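Local coordinates for transcriptional regulator, badm/rrf2 family (Thermincola potens, PDB 4CIC), which probably binds DNA through a helix-turn-helix domain as an Rrf2-family transcription factor, IscR, and regulates iron-sulfur cluster biogenesis, at the interface of chains A and B. Numbering follows the deposited sequence. Chains: chain A/B, Transcriptional regulator, badm/rrf2 family.

Both contacts belong to one two-fold interface built on helix 112-129, which each chain extends towards its partner. In contact 1 the start of this helix from chain B lies on the helical body of chain A, chiefly against helices 9-23 and 133-143 and the end of helix 112-129. In contact 2 the second halves of the two copies of the helix pack on each other about the two-fold axis. The C-alpha centres of the contacts are about 15 Å apart, and contact 1 has a twin with the chains exchanged. The long helix thus joins the central packing to both flanking sites, consistent with the dimers usual for Rrf2-family regulators.

Contact 1: the interface of chains A and B. Residues chain A 15, 19, 80, 128, 131, 136, 139; chain B 112-113, 116.
The ring of A:Phe19, on helix 9-23, takes a methyl group of B:Val112 on one face. B:Val112 CG1 sits 3.2 Å above the plane of the A:Phe19 ring atoms, displaced towards the rim, and makes a CH-pi contact. The ring atom nearest to B:Val112 CG1 is A:Phe19 CE2, 3.3 Å away. B:Val112 turns CG1 between its own backbone N and carbonyl carbon (chi1 63°), and this sends one methyl to the ring while CG2 faces the CB of A:Met136. The thioether chain of A:Met136 reaches in from helix 133-143 and bends at its last torsion (chi3 71°), bringing the terminal methyl CE in among all three chain B residues. A:Met136 CE lies 3.8 Å from B:Val112 CG1 and 3.7 Å from the hydroxyl OG1 of B:Thr113, a van der Waals approach. One turn further along, B:Val116 carries a branch to either side. Its CG2 meets the sulfur and methyl of A:Met136, whereas B:Val116 CG1 reaches 3.7 Å from A:Leu128 CD2. The tip of A:Ile131 also meets this CG1, the two side chains running past each other in opposite directions, with B:Val116 CG1 and A:Ile131 CD1 4.0 Å apart. Across from them A:Val15 CG1 touches the methyl CG2 of B:Thr113 at 3.7 Å, the side chains crossing obliquely. The contact is essentially apolar, with no nitrogen or oxygen of one chain within bonding distance of the other. By seating the first turns of helix 112-129 on the partner's helical body, the patch probably helps hold the two subunits together, in line with the dimers of the Rrf2 family.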
loop_
_atom_site.group_PDB
_atom_site.type_symbol
_atom_site.label_atom_id
_atom_site.label_comp_id
_atom_site.label_asym_id
_atom_site.label_seq_id
_atom_site.Cartn_x
_atom_site.Cartn_y
_atom_site.Cartn_z
ATOM N N VAL A 15 -8.807 5.354 -11.629
ATOM C CA VAL A 15 -9.984 4.633 -11.168
ATOM C C VAL A 15 -11.224 5.516 -11.191
ATOM O O VAL A 15 -12.285 5.045 -11.606
ATOM C CB VAL A 15 -9.745 4.002 -9.782
ATOM C CG1 VAL A 15 -11.008 3.296 -9.276
ATOM C CG2 VAL A 15 -8.601 3.013 -9.895
ATOM N N PHE A 19 -14.414 4.548 -13.415
ATOM C CA PHE A 19 -15.697 4.346 -12.753
ATOM C C PHE A 19 -16.769 5.257 -13.360
ATOM O O PHE A 19 -17.916 4.844 -13.551
ATOM C CB PHE A 19 -15.608 4.527 -11.233
ATOM C CG PHE A 19 -16.912 4.268 -10.538
ATOM C CD1 PHE A 19 -17.473 2.996 -10.546
ATOM C CD2 PHE A 19 -17.600 5.297 -9.930
ATOM C CE1 PHE A 19 -18.716 2.757 -9.936
ATOM C CE2 PHE A 19 -18.831 5.069 -9.331
ATOM C CZ PHE A 19 -19.377 3.787 -9.320
ATOM N N VAL A 80 -10.214 -3.625 -10.708
ATOM C CA VAL A 80 -9.513 -2.398 -10.362
ATOM C C VAL A 80 -8.009 -2.624 -10.546
ATOM O O VAL A 80 -7.285 -1.745 -11.015
ATOM C CB VAL A 80 -9.826 -1.939 -8.929
ATOM C CG1 VAL A 80 -9.001 -0.727 -8.582
ATOM C CG2 VAL A 80 -11.313 -1.588 -8.827
ATOM N N LEU A 128 -7.365 -5.656 -4.838
ATOM C CA LEU A 128 -7.694 -4.930 -6.075
ATOM C C LEU A 128 -8.131 -5.864 -7.200
ATOM O O LEU A 128 -8.832 -5.453 -8.135
ATOM C CB LEU A 128 -6.554 -4.029 -6.529
ATOM C CG LEU A 128 -6.187 -2.919 -5.523
ATOM C CD1 LEU A 128 -5.028 -2.113 -6.030
ATOM C CD2 LEU A 128 -7.404 -2.030 -5.272
ATOM N N ILE A 131 -12.127 -6.803 -6.795
ATOM C CA ILE A 131 -13.164 -5.787 -7.023
ATOM C C ILE A 131 -13.211 -5.432 -8.494
ATOM O O ILE A 131 -12.199 -5.049 -9.075
ATOM C CB ILE A 131 -12.845 -4.501 -6.220
ATOM C CG1 ILE A 131 -12.844 -4.809 -4.721
ATOM C CG2 ILE A 131 -13.848 -3.389 -6.523
ATOM C CD1 ILE A 131 -12.150 -3.747 -3.874
ATOM N N MET A 136 -18.207 -2.086 -8.056
ATOM C CA MET A 136 -18.265 -0.682 -7.667
ATOM C C MET A 136 -19.618 -0.055 -8.057
ATOM O O MET A 136 -20.208 0.703 -7.280
ATOM C CB MET A 136 -17.080 0.084 -8.272
ATOM C CG MET A 136 -15.691 -0.321 -7.660
ATOM S SD MET A 136 -14.370 0.512 -8.540
ATOM C CE MET A 136 -14.556 2.206 -8.006
ATOM N N ASP A 139 -22.086 -1.245 -5.399
ATOM C CA ASP A 139 -21.876 -0.510 -4.155
ATOM C C ASP A 139 -22.388 0.932 -4.242
ATOM O O ASP A 139 -23.002 1.434 -3.297
ATOM C CB ASP A 139 -20.401 -0.542 -3.760
ATOM C CG ASP A 139 -19.974 -1.897 -3.231
ATOM O OD1 ASP A 139 -20.737 -2.874 -3.407
ATOM O OD2 ASP A 139 -18.876 -1.988 -2.641
ATOM N N VAL B 112 -17.183 5.954 -4.084
ATOM C CA VAL B 112 -16.921 4.520 -4.094
ATOM C C VAL B 112 -15.445 4.249 -4.358
ATOM O O VAL B 112 -14.907 3.265 -3.868
ATOM C CB VAL B 112 -17.782 3.785 -5.138
ATOM C CG1 VAL B 112 -17.425 4.261 -6.507
ATOM C CG2 VAL B 112 -17.598 2.272 -5.024
ATOM N N THR B 113 -14.778 5.123 -5.126
ATOM C CA THR B 113 -13.339 4.949 -5.384
ATOM C C THR B 113 -12.549 5.048 -4.081
ATOM O O THR B 113 -11.652 4.238 -3.822
ATOM C CB THR B 113 -12.799 5.977 -6.406
ATOM O OG1 THR B 113 -13.442 5.770 -7.666
ATOM C CG2 THR B 113 -11.282 5.830 -6.596
ATOM N N VAL B 116 -12.682 1.897 -2.104
ATOM C CA VAL B 116 -11.731 0.881 -2.557
ATOM C C VAL B 116 -10.394 1.081 -1.859
ATOM O O VAL B 116 -9.794 0.115 -1.358
ATOM C CB VAL B 116 -11.507 0.921 -4.073
ATOM C CG1 VAL B 116 -10.522 -0.137 -4.480
ATOM C CG2 VAL B 116 -12.813 0.666 -4.809
#

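Contact 2: the interface of chains A and B. Residues chain A 120, 123-124, 127; chain B 120, 123-124, 127.
A:Ser123 and B:Ser123 face each other where the paired dimerisation helices of this Rrf2-family regulator, helix 112-129 of either chain, meet about the two-fold axis. A:Ser123 OG and B:Ser123 OG are 3.4 Å apart, a weak hydrogen bond in which either hydroxyl could be the donor. Each serine hydroxyl also donates a hydrogen bond to a backbone carbonyl of its own helix, A:Ser123 OG lying 2.8 Å from A:Val120 O. The donor is tilted 24° from the plane of that carbonyl. The hydroxyl stands between the backbone N and the carbonyl carbon (chi1 76° in A:Ser123), which turns OG back towards the preceding turn and gives this polar atom a partner inside an otherwise apolar contact. If both protons point at the carbonyls, neither hydroxyl has one to offer its twin, which may be why this pair is long and weak. The serine CB is packed as well, for B:Val127 CG2 lies 3.6 Å from A:Ser123 CB and the symmetric pair repeats the contact. Beside the serines, A:Ile124 and B:Ile124 cross near the axis, A:Ile124 CD1 and B:Ile124 CD1 meeting at 3.6 Å. In A:Ile124 the CG1 branch is anti to the carbonyl carbon (chi1 -63°) and extends through CD1 to its counterpart. Further back along that branch, A:Ile124 CG1 meets B:Val120 CG1 at 3.9 Å, and the same valine methyl touches A:Ile124 CG2; the twin pair repeats this. Between the two isoleucines themselves, A:Ile124 CG1 approaches B:Ile124 CG1 to 3.8 Å.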
loop_
_atom_site.group_PDB
_atom_site.type_symbol
_atom_site.label_atom_id
_atom_site.label_comp_id
_atom_site.label_asym_id
_atom_site.label_seq_id
_atom_site.Cartn_x
_atom_site.Cartn_y
_atom_site.Cartn_z
ATOM N N VAL A 120 2.719 -7.550 2.121
ATOM C CA VAL A 120 1.867 -6.368 1.946
ATOM C C VAL A 120 1.434 -6.241 0.489
ATOM O O VAL A 120 0.250 -6.025 0.200
ATOM C CB VAL A 120 2.583 -5.086 2.386
ATOM C CG1 VAL A 120 1.745 -3.857 2.089
ATOM C CG2 VAL A 120 2.896 -5.157 3.890
ATOM N N SER A 123 -1.221 -8.757 -0.584
ATOM C CA SER A 123 -2.548 -8.528 -0.019
ATOM C C SER A 123 -3.247 -7.406 -0.774
ATOM O O SER A 123 -4.454 -7.482 -1.009
ATOM C CB SER A 123 -2.489 -8.180 1.466
ATOM O OG SER A 123 -2.052 -6.842 1.663
ATOM N N ILE A 124 -2.493 -6.372 -1.140
ATOM C CA ILE A 124 -3.038 -5.287 -1.973
ATOM C C ILE A 124 -3.497 -5.805 -3.338
ATOM O O ILE A 124 -4.605 -5.464 -3.825
ATOM C CB ILE A 124 -2.004 -4.175 -2.196
ATOM C CG1 ILE A 124 -1.635 -3.519 -0.862
ATOM C CG2 ILE A 124 -2.525 -3.149 -3.226
ATOM C CD1 ILE A 124 -0.494 -2.515 -0.991
ATOM N N VAL A 127 -6.803 -7.651 -2.902
ATOM C CA VAL A 127 -7.971 -6.778 -2.766
ATOM C C VAL A 127 -8.345 -6.193 -4.115
ATOM O O VAL A 127 -9.517 -6.268 -4.523
ATOM C CB VAL A 127 -7.736 -5.612 -1.775
ATOM C CG1 VAL A 127 -8.912 -4.630 -1.812
ATOM C CG2 VAL A 127 -7.536 -6.151 -0.359
ATOM N N VAL B 120 -8.052 -1.301 0.656
ATOM C CA VAL B 120 -6.606 -1.542 0.524
ATOM C C VAL B 120 -5.902 -1.236 1.841
ATOM O O VAL B 120 -5.073 -2.034 2.328
ATOM C CB VAL B 120 -5.992 -0.702 -0.614
ATOM C CG1 VAL B 120 -4.470 -0.794 -0.616
ATOM C CG2 VAL B 120 -6.548 -1.185 -1.976
ATOM N N SER B 123 -6.435 -3.958 4.488
ATOM C CA SER B 123 -5.728 -5.212 4.271
ATOM C C SER B 123 -4.252 -5.057 4.632
ATOM O O SER B 123 -3.661 -5.989 5.175
ATOM C CB SER B 123 -5.851 -5.711 2.837
ATOM O OG SER B 123 -4.956 -5.019 1.985
ATOM N N ILE B 124 -3.661 -3.898 4.328
ATOM C CA ILE B 124 -2.268 -3.646 4.736
ATOM C C ILE B 124 -2.130 -3.660 6.257
ATOM O O ILE B 124 -1.207 -4.296 6.820
ATOM C CB ILE B 124 -1.751 -2.299 4.224
ATOM C CG1 ILE B 124 -1.710 -2.297 2.689
ATOM C CG2 ILE B 124 -0.377 -1.980 4.838
ATOM C CD1 ILE B 124 -1.482 -0.902 2.089
ATOM N N VAL B 127 -2.220 -7.217 7.508
ATOM C CA VAL B 127 -0.974 -7.950 7.308
ATOM C C VAL B 127 0.035 -7.476 8.328
ATOM O O VAL B 127 0.645 -8.297 9.036
ATOM C CB VAL B 127 -0.376 -7.741 5.895
ATOM C CG1 VAL B 127 1.032 -8.336 5.828
ATOM C CG2 VAL B 127 -1.267 -8.385 4.843
#